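Local coordinates for protein Pcdhgc3 (PDB 4ZI8) that probably acts as a calcium-dependent cell-adhesion protein of neurons, here as its first three extracellular cadherin repeats with calcium bound between them, at residues 61-69 with 78-87; 151-160 with 205-213. All blocks are in the same frame, centred on the assembly; numbering follows the deposited sequence. Where two conformers were deposited one is given.

Contact 1. Residues 61-69 with 78-87; sequences GASRRFFEV and VNDRLDREEL. With CA (calcium ion), chain P; CA (calcium ion), chain O.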
loop_
_atom_site.group_PDB
_atom_site.type_symbol
_atom_site.label_atom_id
_atom_site.label_comp_id
_atom_site.label_asym_id
_atom_site.label_seq_id
_atom_site.Cartn_x
_atom_site.Cartn_y
_atom_site.Cartn_z
ATOM N N GLY B 61 55.017 8.659 -16.078
ATOM C CA GLY B 61 54.676 7.430 -15.385
ATOM C C GLY B 61 53.562 6.739 -16.132
ATOM O O GLY B 61 53.331 7.021 -17.293
ATOM N N ALA B 62 52.847 5.845 -15.470
ATOM C CA ALA B 62 51.766 5.147 -16.142
ATOM C C ALA B 62 50.542 6.043 -16.308
ATOM O O ALA B 62 49.720 5.815 -17.182
ATOM C CB ALA B 62 51.401 3.890 -15.382
ATOM N N SER B 63 50.423 7.071 -15.481
ATOM C CA SER B 63 49.251 7.913 -15.552
ATOM C C SER B 63 49.345 8.916 -16.702
ATOM O O SER B 63 50.407 9.133 -17.260
ATOM C CB SER B 63 49.043 8.634 -14.225
ATOM O OG SER B 63 49.944 9.705 -14.115
ATOM N N ARG B 64 48.211 9.507 -17.060
ATOM C CA ARG B 64 48.136 10.408 -18.197
ATOM C C ARG B 64 49.027 11.623 -18.019
ATOM O O ARG B 64 49.210 12.127 -16.902
ATOM C CB ARG B 64 46.710 10.881 -18.404
ATOM C CG ARG B 64 45.715 9.791 -18.720
ATOM C CD ARG B 64 44.360 10.412 -18.837
ATOM N NE ARG B 64 43.342 9.391 -18.730
ATOM C CZ ARG B 64 42.063 9.650 -18.523
ATOM N NH1 ARG B 64 41.662 10.905 -18.408
ATOM N NH2 ARG B 64 41.206 8.644 -18.432
ATOM N N ARG B 65 49.555 12.134 -19.119
ATOM C CA ARG B 65 50.369 13.337 -19.027
ATOM C C ARG B 65 49.501 14.583 -18.968
ATOM O O ARG B 65 49.279 15.279 -19.969
ATOM C CB ARG B 65 51.339 13.394 -20.198
ATOM C CG ARG B 65 52.174 12.135 -20.284
ATOM C CD ARG B 65 53.571 12.424 -20.844
ATOM N NE ARG B 65 53.505 12.855 -22.232
ATOM C CZ ARG B 65 53.548 12.021 -23.267
ATOM N NH1 ARG B 65 53.654 10.711 -23.057
ATOM N NH2 ARG B 65 53.490 12.485 -24.515
ATOM N N PHE B 66 49.026 14.873 -17.772
ATOM C CA PHE B 66 48.079 15.970 -17.568
ATOM C C PHE B 66 48.748 17.322 -17.760
ATOM O O PHE B 66 48.105 18.302 -18.143
ATOM C CB PHE B 66 47.485 15.886 -16.168
ATOM C CG PHE B 66 46.582 14.691 -15.958
ATOM C CD1 PHE B 66 45.376 14.588 -16.650
ATOM C CD2 PHE B 66 46.929 13.691 -15.057
ATOM C CE1 PHE B 66 44.520 13.491 -16.432
ATOM C CE2 PHE B 66 46.105 12.604 -14.839
ATOM C CZ PHE B 66 44.885 12.501 -15.532
ATOM N N PHE B 67 50.048 17.353 -17.480
ATOM C CA PHE B 67 50.843 18.573 -17.560
ATOM C C PHE B 67 52.117 18.321 -18.313
ATOM O O PHE B 67 52.680 17.230 -18.267
ATOM C CB PHE B 67 51.177 19.090 -16.173
ATOM C CG PHE B 67 49.982 19.350 -15.354
ATOM C CD1 PHE B 67 49.275 20.528 -15.493
ATOM C CD2 PHE B 67 49.520 18.391 -14.478
ATOM C CE1 PHE B 67 48.125 20.749 -14.720
ATOM C CE2 PHE B 67 48.368 18.599 -13.709
ATOM C CZ PHE B 67 47.675 19.766 -13.838
ATOM N N GLU B 68 52.568 19.334 -19.019
ATOM C CA GLU B 68 53.872 19.273 -19.653
ATOM C C GLU B 68 54.578 20.573 -19.317
ATOM O O GLU B 68 53.921 21.525 -18.901
ATOM C CB GLU B 68 53.739 19.079 -21.157
ATOM C CG GLU B 68 53.338 17.659 -21.553
ATOM C CD GLU B 68 54.486 16.638 -21.483
ATOM O OE1 GLU B 68 55.573 16.961 -20.942
ATOM O OE2 GLU B 68 54.302 15.509 -21.994
ATOM N N VAL B 69 55.904 20.607 -19.477
ATOM C CA VAL B 69 56.683 21.813 -19.238
ATOM C C VAL B 69 57.455 22.150 -20.501
ATOM O O VAL B 69 57.983 21.263 -21.143
ATOM C CB VAL B 69 57.646 21.634 -18.039
ATOM C CG1 VAL B 69 58.475 22.891 -17.816
ATOM C CG2 VAL B 69 56.856 21.293 -16.781
ATOM N N VAL B 78 48.690 22.890 -19.133
ATOM C CA VAL B 78 47.743 21.770 -19.163
ATOM C C VAL B 78 47.924 21.007 -20.464
ATOM O O VAL B 78 47.890 21.596 -21.533
ATOM C CB VAL B 78 46.289 22.270 -19.015
ATOM C CG1 VAL B 78 45.279 21.151 -19.316
ATOM C CG2 VAL B 78 46.093 22.826 -17.601
ATOM N N ASN B 79 48.149 19.702 -20.379
ATOM C CA ASN B 79 48.433 18.941 -21.597
ATOM C C ASN B 79 47.353 17.894 -21.932
ATOM O O ASN B 79 47.339 17.335 -23.008
ATOM C CB ASN B 79 49.811 18.269 -21.454
ATOM C CG ASN B 79 50.209 17.460 -22.676
ATOM O OD1 ASN B 79 50.341 17.994 -23.770
ATOM N ND2 ASN B 79 50.415 16.170 -22.485
ATOM N N ASP B 80 46.443 17.641 -21.009
ATOM C CA ASP B 80 45.349 16.698 -21.263
ATOM C C ASP B 80 44.156 17.124 -20.402
ATOM O O ASP B 80 44.305 17.949 -19.477
ATOM C CB ASP B 80 45.795 15.265 -20.933
ATOM C CG ASP B 80 44.930 14.182 -21.589
ATOM O OD1 ASP B 80 43.857 14.470 -22.173
ATOM O OD2 ASP B 80 45.325 13.004 -21.495
ATOM N N ARG B 81 42.987 16.556 -20.683
ATOM C CA ARG B 81 41.790 16.920 -19.945
ATOM C C ARG B 81 41.915 16.582 -18.472
ATOM O O ARG B 81 42.268 15.461 -18.093
ATOM C CB ARG B 81 40.578 16.228 -20.528
ATOM C CG ARG B 81 39.350 16.433 -19.689
ATOM C CD ARG B 81 38.082 15.996 -20.423
ATOM N NE ARG B 81 36.903 16.308 -19.613
ATOM C CZ ARG B 81 35.764 15.627 -19.646
ATOM N NH1 ARG B 81 35.624 14.597 -20.462
ATOM N NH2 ARG B 81 34.757 15.994 -18.861
ATOM N N LEU B 82 41.628 17.568 -17.637
ATOM C CA LEU B 82 41.615 17.393 -16.188
ATOM C C LEU B 82 40.167 17.474 -15.748
ATOM O O LEU B 82 39.644 18.576 -15.555
ATOM C CB LEU B 82 42.448 18.467 -15.481
ATOM C CG LEU B 82 43.964 18.344 -15.679
ATOM C CD1 LEU B 82 44.596 19.727 -15.604
ATOM C CD2 LEU B 82 44.505 17.456 -14.590
ATOM N N ASP B 83 39.516 16.317 -15.653
ATOM C CA ASP B 83 38.128 16.238 -15.210
ATOM C C ASP B 83 38.147 15.817 -13.771
ATOM O O ASP B 83 38.434 14.648 -13.465
ATOM C CB ASP B 83 37.345 15.244 -16.070
ATOM C CG ASP B 83 35.966 14.954 -15.528
ATOM O OD1 ASP B 83 35.382 15.780 -14.784
ATOM O OD2 ASP B 83 35.455 13.878 -15.887
ATOM N N ARG B 84 37.903 16.775 -12.881
ATOM C CA ARG B 84 37.926 16.505 -11.455
ATOM C C ARG B 84 36.980 15.336 -11.120
ATOM O O ARG B 84 37.280 14.554 -10.228
ATOM C CB ARG B 84 37.560 17.777 -10.652
ATOM C CG ARG B 84 37.877 17.731 -9.137
ATOM C CD ARG B 84 36.811 18.456 -8.312
ATOM N NE ARG B 84 35.514 17.817 -8.497
ATOM C CZ ARG B 84 35.151 16.686 -7.908
ATOM N NH1 ARG B 84 35.959 16.081 -7.049
ATOM N NH2 ARG B 84 33.979 16.159 -8.174
ATOM N N GLU B 85 35.859 15.186 -11.834
ATOM C CA GLU B 85 34.925 14.128 -11.475
ATOM C C GLU B 85 35.566 12.763 -11.670
ATOM O O GLU B 85 35.417 11.879 -10.821
ATOM C CB GLU B 85 33.606 14.234 -12.280
ATOM C CG GLU B 85 32.631 15.250 -11.683
ATOM C CD GLU B 85 33.118 16.690 -11.845
ATOM O OE1 GLU B 85 33.432 17.090 -12.976
ATOM O OE2 GLU B 85 33.183 17.441 -10.854
ATOM N N GLU B 86 36.272 12.590 -12.778
ATOM C CA GLU B 86 36.991 11.351 -13.051
ATOM C C GLU B 86 38.158 11.147 -12.112
ATOM O O GLU B 86 38.444 10.028 -11.692
ATOM C CB GLU B 86 37.525 11.337 -14.474
ATOM C CG GLU B 86 38.148 10.003 -14.855
ATOM C CD GLU B 86 38.845 10.073 -16.196
ATOM O OE1 GLU B 86 39.194 11.189 -16.639
ATOM O OE2 GLU B 86 39.040 9.021 -16.816
ATOM N N LEU B 87 38.851 12.229 -11.806
ATOM C CA LEU B 87 40.093 12.133 -11.039
ATOM C C LEU B 87 39.820 11.724 -9.612
ATOM O O LEU B 87 40.507 10.843 -9.061
ATOM C CB LEU B 87 40.826 13.468 -11.059
ATOM C CG LEU B 87 41.578 13.803 -12.353
ATOM C CD1 LEU B 87 42.004 15.266 -12.400
ATOM C CD2 LEU B 87 42.796 12.940 -12.396
HETATM CA CA CA P . 34.394 17.771 -14.900
HETATM CA CA CA O . 32.800 19.492 -11.630
HETATM O O HOH W 1 48.138 11.640 -21.916
HETATM O O HOH W 2 32.606 16.639 -16.056
#
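Phe-66 packs its ring against Leu-82 and Leu-87. CB and CG both lie against CD2 of Leu-82. At the rim, CD1 comes 3.6 Å from the same Leu-82 CD2. CE1 meets Arg-81 O at the ring edge, near the ring plane. CZ, at the far end, is 3.8 Å from Leu-87 CD2. Arg-64 CB sits over one ring face, offset toward the rim. Phe-67 meets the other branch of Leu-82: its CZ is 3.5 Å from Leu-82 CD1, and the two side chains cross at about a right angle. Val-96 of strand 95-102 touches both rings.

The polar bonds across the contact come from Arg-64 and from the carbonyls of Arg-65 and Phe-66. The backbone N of Asn-79 gives a nearly straight bond (172°) of 2.6 Å to Phe-66 O. With CG of Asn-79 anti to the backbone N (chi1 -180°), its ND2 reaches Arg-65 O at 2.9 Å. Its OD1 accepts from Arg-33. Arg-64 runs extended past CG and holds Glu-86 through its two terminal nitrogens. NH1 meets OE1 of Glu-86 at 3.0 Å and NH2 meets OE2 at 2.7 Å, each on the syn side. The guanidinium and carboxylate planes are 54° apart, so the paired bonds are twisted.

Asp-83 caps the short helix by accepting from Glu-85 N. Its OD1 binds one calcium; Glu-85 puts OE1 on that ion and OE2 on a second. Asp-83, Arg-84 and Glu-85 form the Asp-Arg-Glu calcium motif of cadherin repeats. Salt bridge, apolar rings and backbone bonds thus join segment 61-69 to the segment carrying this motif.

Contact 2. Residues 151-160 with 205-213; sequences DPDVGSNSLQ and TALDGGTPA. With CA (calcium ion), chain N; CA (calcium ion), chain O.
Asp-208 holds CG between its backbone N and carbonyl carbon (chi1 67°), and Asp-151 holds CG anti to its backbone N (chi1 -169°). These torsions turn both carboxylates onto one calcium ion. Asp-151 binds it with both oxygens, OD2 at 2.4 Å, while Asp-208 uses OD2 alone, at 2.5 Å. The two carboxylate planes stand 45° apart. Asn-157 O and Asp-153 OD2 bind the same ion. The other oxygen of Asp-153, OD1, binds a second calcium, so this carboxylate bridges two metals. The metal charge probably offsets the crowding of the acids.

Two Asx turns steady the ligands. Asp-151 OD1 accepts from Asp-153 N through its anti lone pair. Asp-208 OD1 takes Gly-210 N from above the carboxylate plane, and Arg-214, just after the segment, also bonds to this carboxylate.

Beyond the metal, Leu-159 and Asp-208 form an antiparallel non-hydrogen-bonded pair. Next to it, Gln-160 N donates to Leu-207 O at 2.9 Å. Leu-159 CD1 rests 3.8 Å from Ala-206 CB. CG of Gln-160 comes 3.2 Å from Gly-209 N. That N gives weak bonds to Ser-156 O and Ser-158 O.

Asn-119 and Asn-121 complete the site of the first ion. Calcium held by the base of one repeat, the linker and the top of the next is the mark of a cadherin junction; the second repeat gives Asp-151, Asp-153, Asn-157 and Asp-208.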
loop_
_atom_site.group_PDB
_atom_site.type_symbol
_atom_site.label_atom_id
_atom_site.label_comp_id
_atom_site.label_asym_id
_atom_site.label_seq_id
_atom_site.Cartn_x
_atom_site.Cartn_y
_atom_site.Cartn_z
ATOM N N ASP B 151 24.576 14.084 -8.339
ATOM C CA ASP B 151 25.330 15.140 -9.025
ATOM C C ASP B 151 26.794 14.895 -8.684
ATOM O O ASP B 151 27.152 14.893 -7.507
ATOM C CB ASP B 151 24.874 16.522 -8.557
ATOM C CG ASP B 151 25.417 17.671 -9.404
ATOM O OD1 ASP B 151 26.634 17.727 -9.702
ATOM O OD2 ASP B 151 24.592 18.543 -9.764
ATOM N N PRO B 152 27.638 14.647 -9.696
ATOM C CA PRO B 152 29.019 14.240 -9.410
ATOM C C PRO B 152 29.974 15.387 -9.054
ATOM O O PRO B 152 31.114 15.089 -8.724
ATOM C CB PRO B 152 29.464 13.567 -10.715
ATOM C CG PRO B 152 28.667 14.277 -11.779
ATOM C CD PRO B 152 27.320 14.593 -11.136
ATOM N N ASP B 153 29.542 16.643 -9.130
ATOM C CA ASP B 153 30.346 17.769 -8.687
ATOM C C ASP B 153 30.384 17.738 -7.151
ATOM O O ASP B 153 29.772 16.863 -6.531
ATOM C CB ASP B 153 29.774 19.098 -9.211
ATOM C CG ASP B 153 29.660 19.136 -10.731
ATOM O OD1 ASP B 153 30.608 18.681 -11.414
ATOM O OD2 ASP B 153 28.612 19.596 -11.258
ATOM N N VAL B 154 31.099 18.670 -6.532
ATOM C CA VAL B 154 31.223 18.644 -5.082
ATOM C C VAL B 154 30.851 19.971 -4.478
ATOM O O VAL B 154 30.630 20.958 -5.180
ATOM C CB VAL B 154 32.653 18.244 -4.612
ATOM C CG1 VAL B 154 32.882 16.760 -4.825
ATOM C CG2 VAL B 154 33.740 19.082 -5.309
ATOM N N GLY B 155 30.757 19.984 -3.154
ATOM C CA GLY B 155 30.347 21.175 -2.441
ATOM C C GLY B 155 28.995 21.688 -2.898
ATOM O O GLY B 155 28.015 20.926 -3.071
ATOM N N SER B 156 28.943 22.992 -3.142
ATOM C CA SER B 156 27.686 23.611 -3.510
ATOM C C SER B 156 27.287 23.206 -4.896
ATOM O O SER B 156 26.128 23.361 -5.257
ATOM C CB SER B 156 27.779 25.126 -3.404
ATOM O OG SER B 156 27.689 25.502 -2.050
ATOM N N ASN B 157 28.221 22.650 -5.663
ATOM C CA ASN B 157 27.909 22.214 -7.018
ATOM C C ASN B 157 27.219 20.848 -7.087
ATOM O O ASN B 157 26.735 20.440 -8.156
ATOM C CB ASN B 157 29.169 22.191 -7.872
ATOM C CG ASN B 157 29.829 23.561 -7.963
ATOM O OD1 ASN B 157 29.147 24.585 -7.964
ATOM N ND2 ASN B 157 31.165 23.586 -7.987
ATOM N N SER B 158 27.158 20.159 -5.956
ATOM C CA SER B 158 26.466 18.882 -5.913
ATOM C C SER B 158 24.990 19.087 -5.565
ATOM O O SER B 158 24.523 20.222 -5.419
ATOM C CB SER B 158 27.105 17.947 -4.898
ATOM O OG SER B 158 26.970 18.509 -3.600
ATOM N N LEU B 159 24.279 17.979 -5.437
ATOM C CA LEU B 159 22.822 18.007 -5.209
ATOM C C LEU B 159 22.490 18.768 -3.935
ATOM O O LEU B 159 23.057 18.476 -2.876
ATOM C CB LEU B 159 22.275 16.576 -5.137
ATOM C CG LEU B 159 20.740 16.451 -4.981
ATOM C CD1 LEU B 159 20.020 17.062 -6.154
ATOM C CD2 LEU B 159 20.342 15.009 -4.872
ATOM N N GLN B 160 21.604 19.760 -4.036
ATOM C CA GLN B 160 21.187 20.525 -2.867
ATOM C C GLN B 160 19.713 20.310 -2.477
ATOM O O GLN B 160 19.372 20.285 -1.285
ATOM C CB GLN B 160 21.419 22.017 -3.100
ATOM C CG GLN B 160 22.918 22.364 -3.252
ATOM C CD GLN B 160 23.796 21.820 -2.138
ATOM O OE1 GLN B 160 23.467 21.937 -0.953
ATOM N NE2 GLN B 160 24.929 21.214 -2.514
ATOM N N THR B 205 11.929 17.662 -9.673
ATOM C CA THR B 205 13.124 18.360 -10.151
ATOM C C THR B 205 14.246 18.262 -9.125
ATOM O O THR B 205 14.046 18.599 -7.966
ATOM C CB THR B 205 12.817 19.812 -10.439
ATOM O OG1 THR B 205 11.879 19.872 -11.509
ATOM C CG2 THR B 205 14.084 20.568 -10.843
ATOM N N ALA B 206 15.409 17.762 -9.534
ATOM C CA ALA B 206 16.578 17.797 -8.658
ATOM C C ALA B 206 17.451 18.990 -9.034
ATOM O O ALA B 206 17.654 19.234 -10.226
ATOM C CB ALA B 206 17.355 16.533 -8.771
ATOM N N LEU B 207 17.916 19.745 -8.035
ATOM C CA LEU B 207 18.733 20.947 -8.273
ATOM C C LEU B 207 20.047 20.919 -7.495
ATOM O O LEU B 207 20.088 20.523 -6.326
ATOM C CB LEU B 207 17.977 22.205 -7.873
ATOM C CG LEU B 207 16.648 22.438 -8.586
ATOM C CD1 LEU B 207 15.539 22.645 -7.538
ATOM C CD2 LEU B 207 16.732 23.636 -9.508
ATOM N N ASP B 208 21.115 21.379 -8.130
ATOM C CA ASP B 208 22.352 21.533 -7.397
ATOM C C ASP B 208 22.367 22.961 -6.849
ATOM O O ASP B 208 21.379 23.680 -6.973
ATOM C CB ASP B 208 23.586 21.182 -8.264
ATOM C CG ASP B 208 23.847 22.155 -9.417
ATOM O OD1 ASP B 208 23.416 23.323 -9.416
ATOM O OD2 ASP B 208 24.554 21.725 -10.351
ATOM N N GLY B 209 23.460 23.385 -6.220
ATOM C CA GLY B 209 23.500 24.725 -5.675
ATOM C C GLY B 209 24.433 25.632 -6.462
ATOM O O GLY B 209 25.022 26.569 -5.919
ATOM N N GLY B 210 24.569 25.372 -7.753
ATOM C CA GLY B 210 25.335 26.285 -8.578
ATOM C C GLY B 210 24.608 27.595 -8.785
ATOM O O GLY B 210 23.467 27.764 -8.355
ATOM N N THR B 211 25.274 28.535 -9.447
ATOM C CA THR B 211 24.634 29.779 -9.842
ATOM C C THR B 211 24.802 29.958 -11.334
ATOM O O THR B 211 25.856 30.373 -11.778
ATOM C CB THR B 211 25.249 30.986 -9.132
ATOM O OG1 THR B 211 26.633 31.076 -9.498
ATOM C CG2 THR B 211 25.157 30.821 -7.628
ATOM N N PRO B 212 23.773 29.635 -12.124
ATOM C CA PRO B 212 22.450 29.169 -11.719
ATOM C C PRO B 212 22.464 27.722 -11.287
ATOM O O PRO B 212 23.439 27.000 -11.525
ATOM C CB PRO B 212 21.627 29.314 -12.989
ATOM C CG PRO B 212 22.631 29.041 -14.073
ATOM C CD PRO B 212 23.927 29.635 -13.590
ATOM N N ALA B 213 21.379 27.305 -10.654
ATOM C CA ALA B 213 21.238 25.931 -10.245
ATOM C C ALA B 213 21.056 25.091 -11.502
ATOM O O ALA B 213 20.267 25.460 -12.379
ATOM C CB ALA B 213 20.042 25.774 -9.313
HETATM CA CA CA N . 26.367 20.074 -10.390
HETATM CA CA CA O . 32.800 19.492 -11.630
#

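Overall arrangement
From the N terminus, contact 1 comes first. It closes the short beta hairpin of strands 67-69 and 75-78 in the first cadherin repeat. The chain then passes through strands 95-102 and 107-116 and the calcium-binding linker at 117-121. Contact 2 follows in the second repeat and closes a longer loop that holds strands 170-176 and 182-188 and most of strands 159-164 and 199-208. The two loops lie in series; neither nests in nor crosses the other, and their centres are about 25 Å apart. They meet at the junction: Glu-85 of contact 1 and Asp-153 of contact 2 share one calcium, and Arg-84 packs on Pro-152 and Val-154. Calcium thereby ties the two repeats end to end.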